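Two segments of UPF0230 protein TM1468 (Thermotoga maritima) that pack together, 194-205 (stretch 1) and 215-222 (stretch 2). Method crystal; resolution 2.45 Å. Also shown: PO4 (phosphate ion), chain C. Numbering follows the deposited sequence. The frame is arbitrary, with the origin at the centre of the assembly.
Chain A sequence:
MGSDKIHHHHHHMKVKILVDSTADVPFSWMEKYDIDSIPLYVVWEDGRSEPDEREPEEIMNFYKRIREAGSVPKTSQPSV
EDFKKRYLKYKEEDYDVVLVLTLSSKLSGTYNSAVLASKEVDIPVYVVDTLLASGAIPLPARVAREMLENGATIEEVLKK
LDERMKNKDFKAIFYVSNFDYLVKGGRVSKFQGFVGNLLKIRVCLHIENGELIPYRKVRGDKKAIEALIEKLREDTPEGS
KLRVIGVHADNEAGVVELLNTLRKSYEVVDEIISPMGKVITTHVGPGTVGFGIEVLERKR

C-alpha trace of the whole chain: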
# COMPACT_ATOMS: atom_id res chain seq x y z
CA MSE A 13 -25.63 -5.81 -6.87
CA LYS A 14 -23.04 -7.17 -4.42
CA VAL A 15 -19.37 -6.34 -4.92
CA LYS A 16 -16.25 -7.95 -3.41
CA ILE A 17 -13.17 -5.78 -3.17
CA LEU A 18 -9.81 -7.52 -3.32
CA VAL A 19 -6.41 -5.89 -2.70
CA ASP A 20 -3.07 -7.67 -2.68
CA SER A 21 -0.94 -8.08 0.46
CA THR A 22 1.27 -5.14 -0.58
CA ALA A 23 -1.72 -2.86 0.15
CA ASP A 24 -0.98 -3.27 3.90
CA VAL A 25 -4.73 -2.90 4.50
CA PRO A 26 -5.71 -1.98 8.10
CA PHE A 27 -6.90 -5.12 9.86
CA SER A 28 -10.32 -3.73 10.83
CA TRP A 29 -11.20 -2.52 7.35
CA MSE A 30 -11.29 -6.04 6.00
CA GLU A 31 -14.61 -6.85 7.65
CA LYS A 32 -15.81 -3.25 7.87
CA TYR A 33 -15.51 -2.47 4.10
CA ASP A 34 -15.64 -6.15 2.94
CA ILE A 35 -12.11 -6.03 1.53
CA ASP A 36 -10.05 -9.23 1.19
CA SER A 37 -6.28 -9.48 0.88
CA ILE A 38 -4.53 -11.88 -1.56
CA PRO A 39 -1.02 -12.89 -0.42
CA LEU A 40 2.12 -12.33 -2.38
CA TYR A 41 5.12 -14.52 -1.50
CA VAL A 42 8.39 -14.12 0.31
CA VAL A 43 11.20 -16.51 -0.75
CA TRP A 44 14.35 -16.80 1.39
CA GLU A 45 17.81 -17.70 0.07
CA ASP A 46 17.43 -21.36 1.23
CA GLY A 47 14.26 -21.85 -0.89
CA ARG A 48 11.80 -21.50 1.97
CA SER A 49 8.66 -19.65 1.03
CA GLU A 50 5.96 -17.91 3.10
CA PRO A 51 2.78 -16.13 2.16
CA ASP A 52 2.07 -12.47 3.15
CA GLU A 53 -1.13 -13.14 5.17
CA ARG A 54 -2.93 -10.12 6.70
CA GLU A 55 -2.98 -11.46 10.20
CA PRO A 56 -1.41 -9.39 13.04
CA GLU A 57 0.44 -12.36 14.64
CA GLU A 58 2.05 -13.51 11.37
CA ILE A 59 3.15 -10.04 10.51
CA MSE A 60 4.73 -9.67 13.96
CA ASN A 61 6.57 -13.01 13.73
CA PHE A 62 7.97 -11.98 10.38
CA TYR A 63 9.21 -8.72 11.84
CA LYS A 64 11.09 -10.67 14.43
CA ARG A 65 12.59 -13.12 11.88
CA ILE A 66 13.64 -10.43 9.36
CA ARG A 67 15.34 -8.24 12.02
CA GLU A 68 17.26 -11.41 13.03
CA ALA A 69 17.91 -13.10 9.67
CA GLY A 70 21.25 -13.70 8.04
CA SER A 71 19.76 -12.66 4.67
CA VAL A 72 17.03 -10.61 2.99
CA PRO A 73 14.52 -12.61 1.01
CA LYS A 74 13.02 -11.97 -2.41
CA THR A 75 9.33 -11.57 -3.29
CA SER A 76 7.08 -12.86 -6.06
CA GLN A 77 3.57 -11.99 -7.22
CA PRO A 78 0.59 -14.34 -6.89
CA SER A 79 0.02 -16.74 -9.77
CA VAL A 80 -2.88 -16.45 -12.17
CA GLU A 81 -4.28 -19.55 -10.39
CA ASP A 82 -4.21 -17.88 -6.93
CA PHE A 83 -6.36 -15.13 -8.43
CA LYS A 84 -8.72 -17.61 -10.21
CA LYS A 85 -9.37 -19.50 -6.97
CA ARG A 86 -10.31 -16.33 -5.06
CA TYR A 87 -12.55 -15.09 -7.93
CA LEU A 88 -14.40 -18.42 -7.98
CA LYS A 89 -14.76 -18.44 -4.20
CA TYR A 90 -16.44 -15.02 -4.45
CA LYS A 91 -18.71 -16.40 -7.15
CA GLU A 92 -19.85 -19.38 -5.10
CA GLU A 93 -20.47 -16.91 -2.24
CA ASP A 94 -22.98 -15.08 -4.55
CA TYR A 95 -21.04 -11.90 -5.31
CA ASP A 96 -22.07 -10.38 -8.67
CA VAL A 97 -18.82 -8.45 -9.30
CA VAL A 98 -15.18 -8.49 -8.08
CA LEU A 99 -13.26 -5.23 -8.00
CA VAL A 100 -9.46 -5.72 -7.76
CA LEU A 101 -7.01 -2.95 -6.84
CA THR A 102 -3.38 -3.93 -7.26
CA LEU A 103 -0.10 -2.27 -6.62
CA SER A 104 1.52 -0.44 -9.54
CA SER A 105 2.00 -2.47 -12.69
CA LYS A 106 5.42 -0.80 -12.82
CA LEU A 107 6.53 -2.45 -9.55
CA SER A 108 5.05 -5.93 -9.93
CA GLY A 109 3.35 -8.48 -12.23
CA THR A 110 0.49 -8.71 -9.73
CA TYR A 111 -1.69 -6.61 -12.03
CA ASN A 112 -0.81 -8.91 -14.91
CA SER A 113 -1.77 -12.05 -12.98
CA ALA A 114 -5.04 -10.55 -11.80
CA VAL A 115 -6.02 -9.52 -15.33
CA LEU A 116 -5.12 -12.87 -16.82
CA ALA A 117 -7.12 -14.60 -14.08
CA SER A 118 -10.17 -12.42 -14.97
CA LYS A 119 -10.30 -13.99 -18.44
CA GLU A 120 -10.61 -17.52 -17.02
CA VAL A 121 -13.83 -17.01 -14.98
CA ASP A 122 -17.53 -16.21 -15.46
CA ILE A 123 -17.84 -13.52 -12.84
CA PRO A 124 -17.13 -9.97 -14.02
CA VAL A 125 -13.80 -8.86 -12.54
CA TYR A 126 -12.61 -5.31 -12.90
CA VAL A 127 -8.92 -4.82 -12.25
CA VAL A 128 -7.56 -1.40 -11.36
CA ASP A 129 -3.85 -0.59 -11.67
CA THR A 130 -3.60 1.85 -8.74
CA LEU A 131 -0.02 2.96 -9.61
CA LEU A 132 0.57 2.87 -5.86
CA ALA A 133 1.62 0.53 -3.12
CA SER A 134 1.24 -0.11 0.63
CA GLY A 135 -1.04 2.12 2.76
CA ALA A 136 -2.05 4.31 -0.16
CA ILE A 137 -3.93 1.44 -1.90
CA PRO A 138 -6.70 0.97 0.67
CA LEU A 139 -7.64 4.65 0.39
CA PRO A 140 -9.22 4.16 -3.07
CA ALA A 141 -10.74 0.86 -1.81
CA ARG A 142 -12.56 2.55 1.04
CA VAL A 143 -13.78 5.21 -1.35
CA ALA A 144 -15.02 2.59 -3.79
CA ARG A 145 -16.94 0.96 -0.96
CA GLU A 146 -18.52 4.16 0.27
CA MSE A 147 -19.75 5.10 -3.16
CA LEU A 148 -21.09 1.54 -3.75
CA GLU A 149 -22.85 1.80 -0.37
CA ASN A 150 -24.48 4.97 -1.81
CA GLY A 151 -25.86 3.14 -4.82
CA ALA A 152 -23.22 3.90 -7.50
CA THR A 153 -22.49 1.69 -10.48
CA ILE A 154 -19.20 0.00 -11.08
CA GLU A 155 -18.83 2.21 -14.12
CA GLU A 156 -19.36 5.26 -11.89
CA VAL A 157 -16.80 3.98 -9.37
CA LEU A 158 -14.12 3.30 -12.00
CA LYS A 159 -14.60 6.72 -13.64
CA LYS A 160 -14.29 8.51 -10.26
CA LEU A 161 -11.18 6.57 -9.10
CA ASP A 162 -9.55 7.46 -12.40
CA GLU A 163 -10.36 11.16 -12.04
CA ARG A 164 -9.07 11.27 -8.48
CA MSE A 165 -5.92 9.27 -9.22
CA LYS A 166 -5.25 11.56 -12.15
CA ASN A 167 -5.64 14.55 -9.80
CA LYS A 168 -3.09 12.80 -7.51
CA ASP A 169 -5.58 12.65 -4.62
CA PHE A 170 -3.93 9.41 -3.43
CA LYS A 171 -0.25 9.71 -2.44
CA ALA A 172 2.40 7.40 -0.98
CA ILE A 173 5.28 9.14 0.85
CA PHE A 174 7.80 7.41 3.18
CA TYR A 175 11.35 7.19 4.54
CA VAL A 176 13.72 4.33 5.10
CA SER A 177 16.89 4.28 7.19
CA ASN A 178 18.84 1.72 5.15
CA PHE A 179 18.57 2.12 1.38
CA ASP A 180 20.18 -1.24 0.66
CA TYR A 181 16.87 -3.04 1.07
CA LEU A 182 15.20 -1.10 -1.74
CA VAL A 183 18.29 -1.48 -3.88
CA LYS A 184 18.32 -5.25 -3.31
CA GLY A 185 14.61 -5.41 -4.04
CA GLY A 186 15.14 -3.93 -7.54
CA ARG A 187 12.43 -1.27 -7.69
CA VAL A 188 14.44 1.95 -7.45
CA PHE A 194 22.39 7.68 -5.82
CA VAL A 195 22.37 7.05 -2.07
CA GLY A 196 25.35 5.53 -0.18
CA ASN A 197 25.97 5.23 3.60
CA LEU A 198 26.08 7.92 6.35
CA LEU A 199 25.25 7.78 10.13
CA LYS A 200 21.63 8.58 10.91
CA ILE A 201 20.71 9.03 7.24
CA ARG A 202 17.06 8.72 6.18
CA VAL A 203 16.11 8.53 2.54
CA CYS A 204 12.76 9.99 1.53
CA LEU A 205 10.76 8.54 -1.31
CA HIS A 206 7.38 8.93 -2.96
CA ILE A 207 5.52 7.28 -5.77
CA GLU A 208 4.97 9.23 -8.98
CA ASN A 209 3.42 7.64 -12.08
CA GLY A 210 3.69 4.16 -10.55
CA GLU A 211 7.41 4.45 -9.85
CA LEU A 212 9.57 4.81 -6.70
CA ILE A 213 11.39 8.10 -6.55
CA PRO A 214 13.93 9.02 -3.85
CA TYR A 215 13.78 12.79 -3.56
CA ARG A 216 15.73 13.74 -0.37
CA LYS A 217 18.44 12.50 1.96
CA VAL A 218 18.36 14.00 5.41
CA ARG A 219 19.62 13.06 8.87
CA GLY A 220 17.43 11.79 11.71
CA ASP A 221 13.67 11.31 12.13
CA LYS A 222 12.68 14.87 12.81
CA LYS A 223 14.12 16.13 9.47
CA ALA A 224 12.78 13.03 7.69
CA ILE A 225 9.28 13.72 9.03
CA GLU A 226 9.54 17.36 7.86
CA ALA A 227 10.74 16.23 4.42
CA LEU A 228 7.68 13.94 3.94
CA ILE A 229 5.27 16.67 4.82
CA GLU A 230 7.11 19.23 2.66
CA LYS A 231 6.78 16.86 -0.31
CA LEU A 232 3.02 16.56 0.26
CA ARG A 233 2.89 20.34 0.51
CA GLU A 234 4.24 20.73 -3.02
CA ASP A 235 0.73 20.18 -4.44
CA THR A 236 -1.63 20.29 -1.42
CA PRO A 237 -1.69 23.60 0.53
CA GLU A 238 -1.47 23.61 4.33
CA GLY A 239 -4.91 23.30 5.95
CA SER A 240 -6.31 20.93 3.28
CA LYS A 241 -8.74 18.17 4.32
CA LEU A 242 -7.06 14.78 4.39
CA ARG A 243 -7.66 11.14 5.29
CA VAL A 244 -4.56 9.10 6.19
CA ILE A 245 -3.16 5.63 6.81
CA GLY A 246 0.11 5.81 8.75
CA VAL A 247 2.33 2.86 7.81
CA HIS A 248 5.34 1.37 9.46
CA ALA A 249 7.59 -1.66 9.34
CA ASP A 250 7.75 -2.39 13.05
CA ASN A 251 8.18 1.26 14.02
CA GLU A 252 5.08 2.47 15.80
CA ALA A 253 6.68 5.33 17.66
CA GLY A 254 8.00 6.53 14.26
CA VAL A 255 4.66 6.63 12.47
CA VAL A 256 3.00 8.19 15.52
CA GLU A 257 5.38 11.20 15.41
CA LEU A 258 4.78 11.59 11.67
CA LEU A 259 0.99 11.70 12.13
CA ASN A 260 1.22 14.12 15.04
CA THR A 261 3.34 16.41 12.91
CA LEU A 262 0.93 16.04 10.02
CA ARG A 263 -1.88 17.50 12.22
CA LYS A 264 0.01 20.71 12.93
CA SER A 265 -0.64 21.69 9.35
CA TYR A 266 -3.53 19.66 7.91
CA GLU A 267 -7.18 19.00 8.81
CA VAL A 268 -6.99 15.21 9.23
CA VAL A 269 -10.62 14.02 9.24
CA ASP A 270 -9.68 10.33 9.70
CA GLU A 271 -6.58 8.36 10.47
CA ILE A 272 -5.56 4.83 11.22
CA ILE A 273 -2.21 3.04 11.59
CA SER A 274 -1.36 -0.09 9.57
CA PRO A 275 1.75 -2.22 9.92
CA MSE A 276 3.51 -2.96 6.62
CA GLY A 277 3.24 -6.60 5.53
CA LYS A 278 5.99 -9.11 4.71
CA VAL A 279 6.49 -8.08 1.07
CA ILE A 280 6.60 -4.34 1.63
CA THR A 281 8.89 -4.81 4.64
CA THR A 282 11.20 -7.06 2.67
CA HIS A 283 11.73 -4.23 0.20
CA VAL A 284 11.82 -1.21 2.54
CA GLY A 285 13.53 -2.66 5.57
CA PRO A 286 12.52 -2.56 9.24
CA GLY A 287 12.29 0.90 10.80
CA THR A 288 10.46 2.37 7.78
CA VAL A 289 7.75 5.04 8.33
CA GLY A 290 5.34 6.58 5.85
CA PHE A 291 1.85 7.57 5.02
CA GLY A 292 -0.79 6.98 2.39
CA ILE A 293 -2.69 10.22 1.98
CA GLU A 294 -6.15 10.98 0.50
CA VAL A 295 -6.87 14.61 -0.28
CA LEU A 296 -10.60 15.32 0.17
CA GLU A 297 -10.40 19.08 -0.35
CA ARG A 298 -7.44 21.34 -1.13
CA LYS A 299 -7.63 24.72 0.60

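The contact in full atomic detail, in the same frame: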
# COMPACT_ATOMS: atom_id res chain seq x y z
N PHE A 194 22.38 8.77 -6.77
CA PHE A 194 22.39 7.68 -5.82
C PHE A 194 22.27 8.07 -4.32
O PHE A 194 22.19 9.25 -3.92
CB PHE A 194 23.65 6.80 -6.01
N VAL A 195 22.27 7.01 -3.51
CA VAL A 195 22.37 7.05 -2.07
C VAL A 195 23.42 6.00 -1.67
O VAL A 195 23.38 4.83 -2.19
CB VAL A 195 21.04 6.66 -1.47
CG1 VAL A 195 21.15 6.54 0.08
CG2 VAL A 195 19.89 7.63 -2.00
N GLY A 196 24.36 6.42 -0.81
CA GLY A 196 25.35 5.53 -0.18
C GLY A 196 25.10 5.46 1.33
O GLY A 196 23.95 5.51 1.75
N ASN A 197 26.14 5.39 2.15
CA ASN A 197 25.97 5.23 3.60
C ASN A 197 26.56 6.38 4.44
O ASN A 197 27.68 6.78 4.24
CB ASN A 197 26.52 3.87 4.08
CG ASN A 197 25.47 2.71 3.99
OD1 ASN A 197 24.28 2.89 4.28
ND2 ASN A 197 25.94 1.52 3.60
N LEU A 198 25.74 6.88 5.38
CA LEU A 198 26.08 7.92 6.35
C LEU A 198 25.28 7.66 7.67
O LEU A 198 24.11 7.30 7.63
CB LEU A 198 25.66 9.30 5.81
N LEU A 199 25.91 7.89 8.81
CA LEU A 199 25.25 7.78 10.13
C LEU A 199 23.98 8.62 10.25
O LEU A 199 24.01 9.83 10.02
CB LEU A 199 26.20 8.20 11.26
CG LEU A 199 27.29 7.21 11.61
CD1 LEU A 199 28.35 7.81 12.52
CD2 LEU A 199 26.67 5.97 12.24
N LYS A 200 22.89 7.94 10.63
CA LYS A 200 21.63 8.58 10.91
C LYS A 200 20.92 9.07 9.67
O LYS A 200 19.91 9.78 9.79
CB LYS A 200 21.80 9.73 11.90
CG LYS A 200 22.72 9.43 13.07
CD LYS A 200 22.37 8.19 13.88
CE LYS A 200 21.39 8.45 15.03
NZ LYS A 200 20.00 8.18 14.67
N ILE A 201 21.38 8.66 8.49
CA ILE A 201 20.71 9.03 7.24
C ILE A 201 19.30 8.42 7.18
O ILE A 201 19.05 7.33 7.68
CB ILE A 201 21.52 8.61 5.95
CG1 ILE A 201 20.93 9.25 4.70
CG2 ILE A 201 21.51 7.10 5.73
CD1 ILE A 201 21.88 9.35 3.55
N ARG A 202 18.39 9.18 6.56
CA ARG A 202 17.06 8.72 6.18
C ARG A 202 16.88 9.15 4.75
O ARG A 202 17.25 10.26 4.37
CB ARG A 202 16.02 9.43 7.01
CG ARG A 202 16.29 9.36 8.52
CD ARG A 202 16.00 7.96 9.04
NE ARG A 202 16.01 8.00 10.50
CZ ARG A 202 17.01 7.58 11.28
NH1 ARG A 202 18.12 7.08 10.76
NH2 ARG A 202 16.90 7.72 12.57
N VAL A 203 16.34 8.27 3.94
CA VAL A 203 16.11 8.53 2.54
C VAL A 203 14.62 8.61 2.35
O VAL A 203 13.90 7.67 2.71
CB VAL A 203 16.65 7.37 1.69
CG1 VAL A 203 16.27 7.50 0.20
CG2 VAL A 203 18.15 7.33 1.84
N CYS A 204 14.17 9.72 1.76
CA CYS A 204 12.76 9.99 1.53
C CYS A 204 12.35 9.65 0.11
O CYS A 204 12.96 10.11 -0.84
CB CYS A 204 12.42 11.45 1.83
SG CYS A 204 12.94 12.04 3.49
N LEU A 205 11.28 8.89 -0.01
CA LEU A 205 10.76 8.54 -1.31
C LEU A 205 9.28 8.88 -1.41
O LEU A 205 8.58 9.08 -0.40
CB LEU A 205 10.97 7.06 -1.61
CG LEU A 205 12.42 6.51 -1.54
CD1 LEU A 205 12.82 6.07 -0.14
CD2 LEU A 205 12.57 5.34 -2.46
N TYR A 215 13.69 11.36 -3.24
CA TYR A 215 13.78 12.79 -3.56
C TYR A 215 14.60 13.61 -2.54
O TYR A 215 14.94 14.76 -2.81
CB TYR A 215 12.36 13.34 -3.74
CG TYR A 215 11.58 13.40 -2.47
CD1 TYR A 215 10.82 12.33 -2.05
CD2 TYR A 215 11.62 14.54 -1.67
CE1 TYR A 215 10.10 12.38 -0.87
CE2 TYR A 215 10.94 14.60 -0.48
CZ TYR A 215 10.17 13.54 -0.09
OH TYR A 215 9.45 13.62 1.09
N ARG A 216 14.94 13.03 -1.39
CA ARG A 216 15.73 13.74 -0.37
C ARG A 216 16.47 12.78 0.55
O ARG A 216 15.97 11.71 0.88
CB ARG A 216 14.81 14.63 0.46
CG ARG A 216 15.43 15.92 0.86
CD ARG A 216 14.38 16.89 1.28
NE ARG A 216 14.94 18.00 2.04
CZ ARG A 216 14.23 18.88 2.74
NH1 ARG A 216 12.90 18.78 2.79
NH2 ARG A 216 14.85 19.87 3.40
N LYS A 217 17.67 13.17 0.92
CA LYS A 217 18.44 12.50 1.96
C LYS A 217 18.54 13.51 3.06
O LYS A 217 18.93 14.65 2.82
CB LYS A 217 19.87 12.17 1.53
CG LYS A 217 19.97 11.36 0.26
CD LYS A 217 21.37 11.48 -0.43
CE LYS A 217 22.33 10.41 0.10
NZ LYS A 217 23.58 10.29 -0.72
N VAL A 218 18.19 13.12 4.27
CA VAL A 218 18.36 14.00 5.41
C VAL A 218 18.97 13.16 6.55
O VAL A 218 19.18 11.93 6.40
CB VAL A 218 17.03 14.59 5.84
CG1 VAL A 218 16.33 15.29 4.67
CG2 VAL A 218 16.13 13.50 6.40
N ARG A 219 19.17 13.79 7.70
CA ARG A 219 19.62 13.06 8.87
C ARG A 219 18.64 13.12 10.04
O ARG A 219 18.21 14.22 10.49
CB ARG A 219 20.99 13.56 9.31
CG ARG A 219 22.12 13.17 8.36
CD ARG A 219 23.44 13.81 8.80
NE ARG A 219 24.19 12.92 9.66
CZ ARG A 219 25.00 13.33 10.63
NH1 ARG A 219 25.18 14.62 10.85
NH2 ARG A 219 25.64 12.43 11.38
N GLY A 220 18.29 11.94 10.54
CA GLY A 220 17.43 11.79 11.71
C GLY A 220 15.96 11.92 11.40
O GLY A 220 15.56 12.50 10.37
N ASP A 221 15.14 11.42 12.32
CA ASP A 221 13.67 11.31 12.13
C ASP A 221 12.98 12.63 11.99
O ASP A 221 12.06 12.78 11.18
CB ASP A 221 13.02 10.64 13.34
CG ASP A 221 13.42 9.20 13.51
OD1 ASP A 221 14.02 8.63 12.58
OD2 ASP A 221 13.09 8.63 14.58
N LYS A 222 13.38 13.58 12.81
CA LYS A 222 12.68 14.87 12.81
C LYS A 222 12.76 15.56 11.43
O LYS A 222 11.73 16.02 10.92
CB LYS A 222 13.21 15.77 13.89
CG LYS A 222 12.53 17.13 13.95
CD LYS A 222 12.31 17.58 15.42
CE LYS A 222 11.97 19.08 15.55
NZ LYS A 222 13.02 19.93 14.90
P PO4 C . 19.94 4.85 13.32
O1 PO4 C . 19.56 4.54 14.74
O2 PO4 C . 21.38 4.49 13.28
O3 PO4 C . 19.68 6.29 13.00
O4 PO4 C . 19.20 3.97 12.37

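The contact is built on two antiparallel strands, 201-205 and 215-219, whose axes approach to 4.6 Å with their directions 154° apart. The register runs Ile201 with Arg219, Arg202 with Val218, Val203 with Lys217 and Cys204 with Arg216, and the two kinds of antiparallel pair alternate along it. At Arg202 and Val218 the backbones satisfy each other twice: Arg202 N donates to Val218 O at 2.9 Å, and Val218 N returns the bond to Arg202 O at 3.0 Å. Further along, Cys204 N reaches Arg216 O at 2.8 Å, nearly straight at 176°, while Cys204 O accepts a hydrogen bond from Tyr215 N, also at 2.8 Å. The second Cys204 bond is thus offset by one residue from the paired Arg216, so at this point the donor shifts from Arg216 to Tyr215.

The non-hydrogen-bonded pairs bring their alpha carbons closer, and there CA-H groups lean on carbonyls already engaged by amides. Ile201 CA lies 3.4 Å from Val218 O, and Lys217 CA lies 3.5 Å from Arg202 O. These contacts supplement the ladder and do not replace its N-H donors.

At the other end the pairing runs out into a type II turn from Leu198 to Ile201, closed by Ile201 N to Leu198 O at 3.2 Å. The turn leaves two carbonyls available to the second stretch. Lys200 O accepts from Gly220 N at 2.8 Å, where glycine suits the positive phi of 81°. Leu199 O is met by a side chain: Arg219 NE donates to it at 3.1 Å, and Arg219 NH2 adds a weak bond at 3.4 Å. One guanidinium edge thereby serves a carbonyl that the ladder does not reach.

The most fully used side chain is that of Arg202. Its NE and NH2 both donate to Asp221 OD1, at 2.9 and 3.0 Å, in a salt bridge that ties the strand to the first part of the helix. Its NH1 donates to Ile201 O at 3.2 Å and to O3 of the phosphate at 2.8 Å; NH2 reaches the same phosphate oxygen at 3.2 Å. Lys200 NZ joins them there, 2.5 Å from O3. The anion probably came from the crystallisation liquor, and it gathers positive charge from two neighbouring residues. Gly220 CA covers one face of the Arg202 guanidinium, leaving its edge to the acceptors.

Apolar packing follows the alternation of the sheet. On the face carrying Arg202, Cys204, Arg216 and Val218, Arg202 CB rests 4.1 Å from Val218 CG2. Beside that face, the Tyr215 ring takes Cys204 CB over its face, 4.0 Å from the centroid, a CH-pi contact, while its OH is satisfied elsewhere in the structure. On the other face, Lys217 lays its aliphatic chain against Ile201, with CE 3.6 Å from Ile201 CD1. Its NZ comes within 3.6 Å of Phe194 O, near but not bonded.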